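Local coordinates for enoyl CoA hydratase/isomerase (Crotonase) (PDB 3I47), which probably acts as an enoyl-CoA hydratase or isomerase of the crotonase family, adding water across, or shifting, the double bond of an enoyl-CoA thioester, at residues A[144-147]-A[148-152]. Residues are numbered along the deposited sequence; the frame is centred on the assembly and turned at random.
Sequences AVIS and PYVVR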
loop_
_atom_site.group_PDB
_atom_site.type_symbol
_atom_site.label_atom_id
_atom_site.label_comp_id
_atom_site.label_asym_id
_atom_site.label_seq_id
_atom_site.Cartn_x
_atom_site.Cartn_y
_atom_site.Cartn_z
ATOM N N ALA A 144 -13.845 10.746 1.081
ATOM C CA ALA A 144 -13.308 11.602 0.021
ATOM C C ALA A 144 -11.817 11.354 -0.225
ATOM O O ALA A 144 -11.388 11.156 -1.363
ATOM C CB ALA A 144 -13.556 13.067 0.342
ATOM N N VAL A 145 -11.031 11.382 0.845
ATOM C CA VAL A 145 -9.586 11.294 0.689
ATOM C C VAL A 145 -9.111 9.950 0.130
ATOM O O VAL A 145 -8.216 9.908 -0.714
ATOM C CB VAL A 145 -8.872 11.665 2.017
ATOM C CG1 VAL A 145 -7.402 11.297 1.958
ATOM C CG2 VAL A 145 -9.028 13.158 2.281
ATOM N N ILE A 146 -9.729 8.856 0.572
ATOM C CA ILE A 146 -9.310 7.551 0.084
ATOM C C ILE A 146 -9.880 7.225 -1.290
ATOM O O ILE A 146 -9.395 6.309 -1.948
ATOM C CB ILE A 146 -9.660 6.402 1.056
ATOM C CG1 ILE A 146 -11.175 6.178 1.150
ATOM C CG2 ILE A 146 -9.010 6.667 2.439
ATOM C CD1 ILE A 146 -11.536 4.920 1.949
ATOM N N SER A 147 -10.890 7.974 -1.716
ATOM C CA SER A 147 -11.620 7.569 -2.919
ATOM C C SER A 147 -10.805 7.393 -4.208
ATOM O O SER A 147 -11.050 6.427 -4.944
ATOM C CB SER A 147 -12.853 8.443 -3.161
ATOM O OG SER A 147 -12.520 9.784 -3.466
ATOM N N PRO A 148 -9.849 8.299 -4.512
ATOM C CA PRO A 148 -9.145 8.056 -5.790
ATOM C C PRO A 148 -8.424 6.703 -5.825
ATOM O O PRO A 148 -8.407 6.022 -6.858
ATOM C CB PRO A 148 -8.143 9.213 -5.868
ATOM C CG PRO A 148 -8.729 10.293 -4.962
ATOM C CD PRO A 148 -9.323 9.494 -3.829
ATOM N N TYR A 149 -7.859 6.304 -4.695
ATOM C CA TYR A 149 -7.113 5.051 -4.594
ATOM C C TYR A 149 -8.045 3.851 -4.643
ATOM O O TYR A 149 -7.749 2.868 -5.320
ATOM C CB TYR A 149 -6.280 5.054 -3.308
ATOM C CG TYR A 149 -5.488 6.334 -3.206
ATOM C CD1 TYR A 149 -4.284 6.481 -3.903
ATOM C CD2 TYR A 149 -5.961 7.413 -2.448
ATOM C CE1 TYR A 149 -3.557 7.673 -3.835
ATOM C CE2 TYR A 149 -5.242 8.611 -2.380
ATOM C CZ TYR A 149 -4.041 8.724 -3.080
ATOM O OH TYR A 149 -3.326 9.896 -3.006
ATOM N N VAL A 150 -9.177 3.948 -3.951
ATOM C CA VAL A 150 -10.145 2.853 -3.957
ATOM C C VAL A 150 -10.735 2.683 -5.375
ATOM O O VAL A 150 -10.819 1.565 -5.895
ATOM C CB VAL A 150 -11.272 3.087 -2.928
ATOM C CG1 VAL A 150 -12.340 1.994 -3.053
ATOM C CG2 VAL A 150 -10.686 3.116 -1.497
ATOM N N VAL A 151 -11.125 3.789 -6.000
ATOM C CA VAL A 151 -11.714 3.698 -7.348
ATOM C C VAL A 151 -10.683 3.128 -8.329
ATOM O O VAL A 151 -11.042 2.295 -9.164
ATOM C CB VAL A 151 -12.269 5.049 -7.818
ATOM C CG1 VAL A 151 -12.663 5.012 -9.306
ATOM C CG2 VAL A 151 -13.478 5.447 -6.959
ATOM N N ARG A 152 -9.416 3.535 -8.205
ATOM C CA ARG A 152 -8.360 2.964 -9.057
ATOM C C ARG A 152 -8.212 1.452 -8.852
ATOM O O ARG A 152 -8.073 0.698 -9.822
ATOM C CB ARG A 152 -7.018 3.668 -8.832
ATOM C CG ARG A 152 -5.926 3.166 -9.783
ATOM C CD ARG A 152 -4.698 4.046 -9.710
ATOM N NE ARG A 152 -4.016 3.933 -8.422
ATOM C CZ ARG A 152 -2.944 4.645 -8.079
ATOM N NH1 ARG A 152 -2.432 5.538 -8.929
ATOM N NH2 ARG A 152 -2.383 4.470 -6.886
#
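Pro-148 packs its CD against two oxygens of the residues before it, 3.3 Å from Val-145 O and 3.2 Å from Ser-147 OG, where the approach to a helix becomes the helix itself. The tertiary amide nitrogen of the proline has no hydrogen to offer, and the ring fills the place a backbone N-H would otherwise take. The serine hydroxyl turns back instead: a chi1 of 66° sets OG over the backbone, flanked by N and C, and it donates to Ala-144 O at 2.8 Å. Ser-147 N reaches the same oxygen from the same face of its plane, and two bonds thus grip the carbonyl just before the helix. Tyr-149 comes next, its ring meeting Val-145 O edge-on and in plane, with CE2 3.6 Å away, while its N makes only a weak, bent bond to Ile-146 O. The tyrosine side chain also touches Met-92 and Ser-96 of helix 78-97. Val-150 supplies the stronger partner of Ile-146 O, its N-H pointing almost straight at that oxygen (3.1 Å, 165°). The two side chains run alongside each other in the same direction, Ile-146 CD1 lying 4.0 Å from Val-150 CG2, and both also pack on Phe-134. Val-151 N closes the next turn on Ser-147 O at 2.8 Å, and its CG2 rests against that carbonyl oxygen. Proline in the first turn, followed by N-H groups bonded to the carbonyls four residues earlier, is typical of an alpha-helix N-terminus; here it starts helix 147-154 of the crotonase fold, which touches helices 78-97, 113-120 and 156-165.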